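Local atomic coordinates of pantothenate synthetase (Francisella tularensis subsp. tularensis, PDB entry 3N8H), a protein that probably catalyses the ATP-dependent condensation of pantoate with beta-alanine to give pantothenate, passing through a pantoyl-adenylate intermediate. Residues I118-S123 with Q232-L237; R180-P186 with L252-F256; I201-Y206 with A244-G248. One frame throughout, in Å; residues are numbered along the deposited sequence.

Contact 1 of 3, residues I118-S123 with Q232-L237; sequences ILEGKS and QYIQKL
L119, at the N-cap of the short helix 120-123, meets Y233 of the edge strand 230-237, their CA atoms 7.2 Å apart, while Q232 and Y233 together face A244 in a classic beta bulge. The Y233 ring is the centrepiece. L119 lies over one of its faces: CA sits 4.1 Å from the ring centroid, 20° off the normal, in a CH-pi contact. The same leucine then runs across the ring, and its CD2 branch comes down at 3.3 Å from CE2 of Y233, also brushing CB of Q235.

At the edge of the ring the hydroxyl takes over. Y233 OH donates to E120 OE1 over 2.6 Å, reaching the carboxylate on its anti side and 20° out of its plane; carboxylate and ring are turned 70° against each other. The bend of the E120 chain at chi2 brings the carboxylate round to the tyrosine, and its other oxygen, OE2, forms a salt bridge with R251. Near the exposed end, one water donates to both S123 O and Q232 OE1, 2.8 Å from each.

R251 also bonds S123 OG and Q232 OE1, so this arginine of strand 250-257 ties both segments to the far strand of the three-stranded antiparallel sheet. E120 also packs on I253 of that strand, and on the other side of strand 230-237 I234 is packed against helix 217-225.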
loop_
_atom_site.group_PDB
_atom_site.type_symbol
_atom_site.label_atom_id
_atom_site.label_comp_id
_atom_site.label_asym_id
_atom_site.label_seq_id
_atom_site.Cartn_x
_atom_site.Cartn_y
_atom_site.Cartn_z
ATOM N N ILE A 118 -14.142 0.965 -14.276
ATOM C CA ILE A 118 -14.762 0.544 -15.532
ATOM C C ILE A 118 -14.216 -0.795 -16.008
ATOM O O ILE A 118 -13.250 -1.322 -15.434
ATOM C CB ILE A 118 -14.527 1.592 -16.634
ATOM C CG1 ILE A 118 -13.023 1.865 -16.794
ATOM C CG2 ILE A 118 -15.326 2.907 -16.321
ATOM C CD1 ILE A 118 -12.634 2.646 -18.053
ATOM N N LEU A 119 -14.850 -1.340 -17.052
ATOM C CA LEU A 119 -14.368 -2.543 -17.707
ATOM C C LEU A 119 -14.035 -3.619 -16.687
ATOM O O LEU A 119 -14.895 -4.036 -15.912
ATOM C CB LEU A 119 -13.145 -2.200 -18.570
ATOM C CG LEU A 119 -13.463 -1.148 -19.648
ATOM C CD1 LEU A 119 -12.205 -0.548 -20.309
ATOM C CD2 LEU A 119 -14.410 -1.733 -20.695
ATOM N N GLU A 120 -12.781 -4.061 -16.665
ATOM C CA GLU A 120 -12.418 -5.155 -15.782
ATOM C C GLU A 120 -12.703 -4.848 -14.285
ATOM O O GLU A 120 -13.190 -5.701 -13.512
ATOM C CB GLU A 120 -10.973 -5.507 -16.040
ATOM C CG GLU A 120 -10.628 -6.943 -15.832
ATOM C CD GLU A 120 -11.342 -7.933 -16.750
ATOM O OE1 GLU A 120 -12.172 -7.592 -17.640
ATOM O OE2 GLU A 120 -11.036 -9.103 -16.542
ATOM N N GLY A 121 -12.458 -3.612 -13.879
ATOM C CA GLY A 121 -12.707 -3.231 -12.499
ATOM C C GLY A 121 -14.163 -3.382 -12.074
ATOM O O GLY A 121 -14.468 -3.743 -10.933
ATOM N N LYS A 122 -15.073 -3.109 -12.997
ATOM C CA LYS A 122 -16.501 -3.157 -12.691
ATOM C C LYS A 122 -16.980 -4.601 -12.785
ATOM O O LYS A 122 -17.802 -5.074 -11.991
ATOM C CB LYS A 122 -17.280 -2.284 -13.687
ATOM C CG LYS A 122 -18.770 -2.252 -13.439
ATOM C CD LYS A 122 -19.476 -1.392 -14.472
ATOM C CE LYS A 122 -20.118 -0.184 -13.817
ATOM N NZ LYS A 122 -21.014 0.552 -14.747
ATOM N N SER A 123 -16.435 -5.283 -13.785
ATOM C CA SER A 123 -16.728 -6.674 -14.080
ATOM C C SER A 123 -16.184 -7.584 -12.969
ATOM O O SER A 123 -16.786 -8.609 -12.643
ATOM C CB SER A 123 -16.105 -7.030 -15.437
ATOM O OG SER A 123 -16.692 -8.171 -16.003
ATOM N N GLN A 232 -19.362 -10.422 -21.943
ATOM C CA GLN A 232 -19.471 -9.620 -20.719
ATOM C C GLN A 232 -19.577 -8.133 -21.042
ATOM O O GLN A 232 -20.504 -7.436 -20.596
ATOM C CB GLN A 232 -18.259 -9.866 -19.805
ATOM C CG GLN A 232 -18.197 -11.252 -19.200
ATOM C CD GLN A 232 -18.656 -11.280 -17.743
ATOM O OE1 GLN A 232 -17.905 -10.886 -16.840
ATOM N NE2 GLN A 232 -19.890 -11.758 -17.506
ATOM N N TYR A 233 -18.597 -7.633 -21.788
ATOM C CA TYR A 233 -18.644 -6.246 -22.235
ATOM C C TYR A 233 -17.796 -6.090 -23.474
ATOM O O TYR A 233 -16.892 -6.891 -23.744
ATOM C CB TYR A 233 -18.195 -5.270 -21.135
ATOM C CG TYR A 233 -16.757 -5.439 -20.695
ATOM C CD1 TYR A 233 -16.439 -6.160 -19.539
ATOM C CD2 TYR A 233 -15.717 -4.893 -21.438
ATOM C CE1 TYR A 233 -15.123 -6.323 -19.137
ATOM C CE2 TYR A 233 -14.402 -5.054 -21.046
ATOM C CZ TYR A 233 -14.110 -5.766 -19.892
ATOM O OH TYR A 233 -12.796 -5.919 -19.502
ATOM N N ILE A 234 -18.137 -5.087 -24.265
ATOM C CA ILE A 234 -17.264 -4.640 -25.341
ATOM C C ILE A 234 -17.386 -3.123 -25.398
ATOM O O ILE A 234 -18.496 -2.570 -25.366
ATOM C CB ILE A 234 -17.589 -5.300 -26.710
ATOM C CG1 ILE A 234 -16.512 -4.957 -27.751
ATOM C CG2 ILE A 234 -19.005 -4.917 -27.200
ATOM C CD1 ILE A 234 -16.562 -5.874 -28.987
ATOM N N GLN A 235 -16.246 -2.447 -25.435
ATOM C CA GLN A 235 -16.248 -0.993 -25.381
ATOM C C GLN A 235 -15.065 -0.397 -26.117
ATOM O O GLN A 235 -13.986 -1.009 -26.209
ATOM C CB GLN A 235 -16.194 -0.523 -23.924
ATOM C CG GLN A 235 -17.443 -0.825 -23.123
ATOM C CD GLN A 235 -17.830 0.309 -22.193
ATOM O OE1 GLN A 235 -17.080 1.275 -22.010
ATOM N NE2 GLN A 235 -19.005 0.193 -21.595
ATOM N N LYS A 236 -15.268 0.805 -26.638
ATOM C CA LYS A 236 -14.157 1.613 -27.127
ATOM C C LYS A 236 -13.706 2.561 -26.037
ATOM O O LYS A 236 -14.489 3.354 -25.533
ATOM C CB LYS A 236 -14.559 2.420 -28.356
ATOM C CG LYS A 236 -15.099 1.581 -29.491
ATOM C CD LYS A 236 -15.578 2.449 -30.641
ATOM C CE LYS A 236 -16.414 1.649 -31.610
ATOM N NZ LYS A 236 -16.913 2.508 -32.741
ATOM N N LEU A 237 -12.444 2.457 -25.655
ATOM C CA LEU A 237 -11.851 3.430 -24.748
ATOM C C LEU A 237 -10.729 4.095 -25.522
ATOM O O LEU A 237 -9.771 3.432 -25.930
ATOM C CB LEU A 237 -11.306 2.753 -23.490
ATOM C CG LEU A 237 -11.154 3.543 -22.176
ATOM C CD1 LEU A 237 -9.797 3.257 -21.524
ATOM C CD2 LEU A 237 -11.393 5.046 -22.329
HETATM O O HOH W 1 -17.392 -10.938 -14.103
#

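Contact 2 of 3, residues R180-P186 with L252-F256; sequences RQPSGLP and LIDNF
R180 and D254 reach toward each other from opposite directions and close a buried salt bridge. The arginine grips end-on, one terminal nitrogen to each carboxylate oxygen: NH1 to OD2 of D254 at 2.9 Å, and NH2 of R180 to OD1 of D254 at 3.0 Å, the latter through the syn lone pair. The two flat groups are not coplanar but turned 38° apart. The R180 chain runs extended from CG to NE, which carries the guanidinium across to the strand.

Further hydrogen bonds fix both partners. R180 NH1 has a second acceptor, G184 O at 2.9 Å, only 4° out of the guanidinium plane, so this nitrogen links its own loop to the strand. D254 OD2 is in turn held by Y206 OH of helix 196-210. With the arginine and the tyrosine both donating to it, the carboxylate would be expected to favour its charged form. Inside the loop, a type I beta turn from Q181 to G184 is closed by G184 N to Q181 O, and Q181 N bonds L185 O just beyond it.

In the fold, this loop connects strand 172-176, at the border of the parallel sheet of the nucleotide-binding part, to helix 196-210, and here it lies against strand 250-257 of the separate three-stranded antiparallel sheet. P186 comes within about 5 Å of the bound adenosine monophosphate, measured from its side chain.

Van der Waals packing accompanies the ion pair: P186 CG lies 3.3 Å from D254 CG, the proline ring against the carboxylate. Two residues earlier in the strand is the apolar pair, L185 CD1 and L252 CD1 meeting at 4.1 Å, the two leucines crossing at about a right angle; L185 also packs on A202 and Y206.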
loop_
_atom_site.group_PDB
_atom_site.type_symbol
_atom_site.label_atom_id
_atom_site.label_comp_id
_atom_site.label_asym_id
_atom_site.label_seq_id
_atom_site.Cartn_x
_atom_site.Cartn_y
_atom_site.Cartn_z
ATOM N N ARG A 180 -0.604 -13.947 -29.693
ATOM C CA ARG A 180 -1.873 -14.474 -30.182
ATOM C C ARG A 180 -1.731 -15.822 -30.913
ATOM O O ARG A 180 -0.680 -16.110 -31.527
ATOM C CB ARG A 180 -2.526 -13.431 -31.113
ATOM C CG ARG A 180 -2.816 -12.087 -30.428
ATOM C CD ARG A 180 -3.470 -11.018 -31.330
ATOM N NE ARG A 180 -3.680 -9.776 -30.565
ATOM C CZ ARG A 180 -4.707 -9.575 -29.740
ATOM N NH1 ARG A 180 -5.643 -10.525 -29.608
ATOM N NH2 ARG A 180 -4.819 -8.429 -29.061
ATOM N N GLN A 181 -2.789 -16.643 -30.835
ATOM C CA GLN A 181 -2.997 -17.773 -31.754
ATOM C C GLN A 181 -3.191 -17.307 -33.199
ATOM O O GLN A 181 -3.578 -16.162 -33.445
ATOM C CB GLN A 181 -4.262 -18.563 -31.385
ATOM C CG GLN A 181 -4.237 -19.220 -30.049
ATOM C CD GLN A 181 -3.196 -20.338 -29.966
ATOM O OE1 GLN A 181 -2.505 -20.630 -30.942
ATOM N NE2 GLN A 181 -3.088 -20.969 -28.793
ATOM N N PRO A 182 -3.003 -18.221 -34.169
ATOM C CA PRO A 182 -3.174 -17.785 -35.548
ATOM C C PRO A 182 -4.521 -17.077 -35.829
ATOM O O PRO A 182 -4.575 -16.162 -36.657
ATOM C CB PRO A 182 -3.017 -19.086 -36.343
ATOM C CG PRO A 182 -2.012 -19.866 -35.526
ATOM C CD PRO A 182 -2.344 -19.542 -34.080
ATOM N N SER A 183 -5.577 -17.481 -35.121
ATOM C CA SER A 183 -6.906 -16.890 -35.289
ATOM C C SER A 183 -6.964 -15.457 -34.774
ATOM O O SER A 183 -7.833 -14.693 -35.167
ATOM C CB SER A 183 -7.973 -17.735 -34.560
ATOM O OG SER A 183 -7.759 -17.711 -33.156
ATOM N N GLY A 184 -6.034 -15.098 -33.886
ATOM C CA GLY A 184 -6.065 -13.809 -33.214
ATOM C C GLY A 184 -6.352 -13.934 -31.719
ATOM O O GLY A 184 -6.047 -13.033 -30.954
ATOM N N LEU A 185 -6.956 -15.049 -31.308
ATOM C CA LEU A 185 -7.184 -15.334 -29.892
ATOM C C LEU A 185 -5.916 -15.180 -29.045
ATOM O O LEU A 185 -4.928 -15.887 -29.265
ATOM C CB LEU A 185 -7.751 -16.764 -29.744
ATOM C CG LEU A 185 -8.050 -17.317 -28.352
ATOM C CD1 LEU A 185 -9.190 -16.533 -27.689
ATOM C CD2 LEU A 185 -8.383 -18.801 -28.445
ATOM N N PRO A 186 -5.951 -14.267 -28.063
ATOM C CA PRO A 186 -4.834 -14.057 -27.154
ATOM C C PRO A 186 -4.467 -15.345 -26.430
ATOM O O PRO A 186 -5.344 -16.119 -26.034
ATOM C CB PRO A 186 -5.398 -13.077 -26.115
ATOM C CG PRO A 186 -6.548 -12.456 -26.734
ATOM C CD PRO A 186 -7.108 -13.415 -27.730
ATOM N N LEU A 252 -12.389 -15.015 -20.596
ATOM C CA LEU A 252 -11.246 -14.448 -21.332
ATOM C C LEU A 252 -11.428 -12.960 -21.644
ATOM O O LEU A 252 -12.561 -12.502 -21.806
ATOM C CB LEU A 252 -11.056 -15.190 -22.647
ATOM C CG LEU A 252 -10.812 -16.698 -22.512
ATOM C CD1 LEU A 252 -10.554 -17.282 -23.887
ATOM C CD2 LEU A 252 -9.657 -16.984 -21.520
ATOM N N ILE A 253 -10.311 -12.221 -21.729
ATOM C CA ILE A 253 -10.346 -10.793 -22.030
ATOM C C ILE A 253 -9.359 -10.488 -23.134
ATOM O O ILE A 253 -8.438 -11.281 -23.422
ATOM C CB ILE A 253 -10.027 -9.894 -20.789
ATOM C CG1 ILE A 253 -8.507 -9.694 -20.576
ATOM C CG2 ILE A 253 -10.698 -10.440 -19.536
ATOM C CD1 ILE A 253 -8.145 -8.838 -19.358
ATOM N N ASP A 254 -9.562 -9.332 -23.748
ATOM C CA ASP A 254 -8.686 -8.844 -24.801
ATOM C C ASP A 254 -8.801 -7.311 -24.956
ATOM O O ASP A 254 -9.797 -6.694 -24.576
ATOM C CB ASP A 254 -9.027 -9.560 -26.126
ATOM C CG ASP A 254 -7.905 -9.476 -27.142
ATOM O OD1 ASP A 254 -6.822 -8.881 -26.832
ATOM O OD2 ASP A 254 -8.112 -9.974 -28.266
ATOM N N ASN A 255 -7.767 -6.693 -25.506
ATOM C CA ASN A 255 -7.902 -5.334 -25.982
ATOM C C ASN A 255 -6.933 -5.159 -27.150
ATOM O O ASN A 255 -5.897 -5.828 -27.212
ATOM C CB ASN A 255 -7.625 -4.335 -24.855
ATOM C CG ASN A 255 -6.181 -4.170 -24.609
ATOM O OD1 ASN A 255 -5.510 -3.349 -25.264
ATOM N ND2 ASN A 255 -5.649 -5.000 -23.724
ATOM N N PHE A 256 -7.295 -4.310 -28.098
ATOM C CA PHE A 256 -6.451 -4.025 -29.265
ATOM C C PHE A 256 -6.859 -2.671 -29.838
ATOM O O PHE A 256 -7.949 -2.173 -29.537
ATOM C CB PHE A 256 -6.609 -5.136 -30.333
ATOM C CG PHE A 256 -8.035 -5.645 -30.483
ATOM C CD1 PHE A 256 -8.989 -4.888 -31.142
ATOM C CD2 PHE A 256 -8.418 -6.872 -29.944
ATOM C CE1 PHE A 256 -10.305 -5.349 -31.287
ATOM C CE2 PHE A 256 -9.738 -7.336 -30.069
ATOM C CZ PHE A 256 -10.683 -6.558 -30.749
#

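Contact 3 of 3, residues I201-Y206 with A244-G248; sequences IANKIY and AFYIG
I247 and F245, alternate residues of strand 240-247, face I201, A202 and I205 of helix 196-210, a helix packed on one face of the three-stranded antiparallel sheet. The axes of the short helix and strand segments run roughly antiparallel, at 149°, and approach to 10.3 Å. No hydrogen bond crosses here; the fit is one of shape.

I247 supplies the main bump. With CG1 anti to its carbonyl carbon (chi1 -53°), its CD1 is pushed into the hollow that the helix offers at A202, where the small side chain lets it come to 3.6 Å from CB. I201 and I205 wall this hollow: CG2 of I201 lies 3.9 Å from I247 CD1, the two isoleucines sliding past each other in opposite directions, while I205, modelled in two conformers, brings CD1 in the one described to 4.1 Å from the same methyl.

One turn along, the helix supplies the bump. In that same conformer I205 points its CD1 at a face of the F245 ring, standing 3.9 Å from the centroid and 26° off the normal, which would make a CH-pi contact displaced toward the CE1 side.

Y206 closes this end of the interface, its hydroxyl bonded to D254 of the neighbouring strand and its ring resting on P186. The edge of that ring approaches the phenylalanine, CE2 of Y206 lying 4.2 Å from F245 CZ.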
loop_
_atom_site.group_PDB
_atom_site.type_symbol
_atom_site.label_atom_id
_atom_site.label_comp_id
_atom_site.label_asym_id
_atom_site.label_seq_id
_atom_site.Cartn_x
_atom_site.Cartn_y
_atom_site.Cartn_z
ATOM N N ILE A 201 -15.244 -22.304 -30.732
ATOM C CA ILE A 201 -16.028 -21.106 -30.477
ATOM C C ILE A 201 -15.079 -19.916 -30.341
ATOM O O ILE A 201 -15.301 -18.867 -30.929
ATOM C CB ILE A 201 -16.837 -21.268 -29.210
ATOM C CG1 ILE A 201 -17.860 -22.398 -29.417
ATOM C CG2 ILE A 201 -17.510 -19.943 -28.832
ATOM C CD1 ILE A 201 -18.576 -22.775 -28.130
ATOM N N ALA A 202 -14.016 -20.081 -29.566
ATOM C CA ALA A 202 -13.074 -18.989 -29.387
ATOM C C ALA A 202 -12.568 -18.508 -30.747
ATOM O O ALA A 202 -12.554 -17.305 -31.014
ATOM C CB ALA A 202 -11.920 -19.407 -28.477
ATOM N N ASN A 203 -12.175 -19.443 -31.615
ATOM C CA ASN A 203 -11.680 -19.087 -32.957
ATOM C C ASN A 203 -12.727 -18.376 -33.831
ATOM O O ASN A 203 -12.402 -17.426 -34.547
ATOM C CB ASN A 203 -11.109 -20.311 -33.691
ATOM C CG ASN A 203 -9.806 -20.835 -33.062
ATOM O OD1 ASN A 203 -9.017 -20.081 -32.467
ATOM N ND2 ASN A 203 -9.574 -22.137 -33.211
ATOM N N LYS A 204 -13.974 -18.834 -33.777
ATOM C CA LYS A 204 -15.071 -18.151 -34.458
ATOM C C LYS A 204 -15.251 -16.701 -33.992
ATOM O O LYS A 204 -15.502 -15.817 -34.798
ATOM C CB LYS A 204 -16.393 -18.913 -34.301
ATOM C CG LYS A 204 -16.505 -20.158 -35.168
ATOM C CD LYS A 204 -17.846 -20.871 -34.979
ATOM C CE LYS A 204 -17.975 -21.461 -33.579
ATOM N NZ LYS A 204 -19.136 -22.379 -33.457
ATOM N N ILE A 205 -15.156 -16.472 -32.692
ATOM C CA ILE A 205 -15.223 -15.118 -32.166
ATOM C C ILE A 205 -14.170 -14.231 -32.857
ATOM O O ILE A 205 -14.462 -13.099 -33.261
ATOM C CB ILE A 205 -14.992 -15.089 -30.633
ATOM C CG1 ILE A 205 -16.172 -15.718 -29.882
ATOM C CG2 ILE A 205 -14.738 -13.648 -30.137
ATOM C CD1 ILE A 205 -15.945 -15.817 -28.372
ATOM N N TYR A 206 -12.946 -14.748 -32.985
ATOM C CA TYR A 206 -11.861 -13.959 -33.552
ATOM C C TYR A 206 -11.899 -13.849 -35.082
ATOM O O TYR A 206 -11.296 -12.938 -35.661
ATOM C CB TYR A 206 -10.507 -14.400 -33.001
ATOM C CG TYR A 206 -10.290 -13.732 -31.683
ATOM C CD1 TYR A 206 -9.518 -12.579 -31.580
ATOM C CD2 TYR A 206 -10.947 -14.192 -30.548
ATOM C CE1 TYR A 206 -9.367 -11.932 -30.358
ATOM C CE2 TYR A 206 -10.811 -13.551 -29.338
ATOM C CZ TYR A 206 -10.020 -12.422 -29.252
ATOM O OH TYR A 206 -9.907 -11.807 -28.040
ATOM N N ALA A 244 -14.435 -8.669 -22.953
ATOM C CA ALA A 244 -14.307 -9.839 -22.097
ATOM C C ALA A 244 -15.537 -10.682 -22.383
ATOM O O ALA A 244 -16.639 -10.142 -22.650
ATOM C CB ALA A 244 -14.296 -9.436 -20.607
ATOM N N PHE A 245 -15.363 -11.992 -22.316
ATOM C CA PHE A 245 -16.468 -12.917 -22.590
ATOM C C PHE A 245 -16.212 -14.237 -21.893
ATOM O O PHE A 245 -15.070 -14.538 -21.531
ATOM C CB PHE A 245 -16.605 -13.158 -24.092
ATOM C CG PHE A 245 -15.351 -13.671 -24.734
ATOM C CD1 PHE A 245 -15.124 -15.037 -24.848
ATOM C CD2 PHE A 245 -14.385 -12.786 -25.213
ATOM C CE1 PHE A 245 -13.963 -15.523 -25.432
ATOM C CE2 PHE A 245 -13.210 -13.262 -25.801
ATOM C CZ PHE A 245 -12.998 -14.633 -25.911
ATOM N N TYR A 246 -17.276 -15.018 -21.705
ATOM C CA TYR A 246 -17.166 -16.358 -21.167
ATOM C C TYR A 246 -17.373 -17.347 -22.308
ATOM O O TYR A 246 -18.191 -17.113 -23.192
ATOM C CB TYR A 246 -18.248 -16.623 -20.107
ATOM C CG TYR A 246 -17.901 -16.215 -18.692
ATOM C CD1 TYR A 246 -17.187 -17.069 -17.859
ATOM C CD2 TYR A 246 -18.293 -14.977 -18.184
ATOM C CE1 TYR A 246 -16.877 -16.699 -16.558
ATOM C CE2 TYR A 246 -17.975 -14.591 -16.890
ATOM C CZ TYR A 246 -17.272 -15.454 -16.084
ATOM O OH TYR A 246 -16.956 -15.078 -14.796
ATOM N N ILE A 247 -16.616 -18.448 -22.298
ATOM C CA ILE A 247 -17.017 -19.631 -23.054
ATOM C C ILE A 247 -17.128 -20.730 -22.008
ATOM O O ILE A 247 -16.135 -21.062 -21.330
ATOM C CB ILE A 247 -16.032 -20.026 -24.195
ATOM C CG1 ILE A 247 -15.775 -18.836 -25.118
ATOM C CG2 ILE A 247 -16.595 -21.207 -25.011
ATOM C CD1 ILE A 247 -14.730 -19.104 -26.171
ATOM N N GLY A 248 -18.333 -21.262 -21.834
ATOM C CA GLY A 248 -18.601 -22.093 -20.670
ATOM C C GLY A 248 -18.270 -21.312 -19.404
ATOM O O GLY A 248 -18.793 -20.210 -19.186
#

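Overall arrangement
All three contacts meet on the antiparallel sheet of strands 230-237, 240-247 and 250-257. Contacts 2 and 3 are the closer pair, with centres 10 Å apart, joined by Y206 OH to D254 OD2 (2.6 Å) and S183 OG to N203 OD1 (2.8 Å). Contact 1 lies about 16 Å from each, centre to centre; it joins contact 3 through backbone pairing of Q232 and Y233 with A244, and contact 2 through E120 against I253. Contacts 1 and 2 border the active site: the side chains of E120 and I253 lie about 7 and 6 Å from the bound proline. In contact 3, the side chain of Y206 is about 10 Å from the adenosine monophosphate.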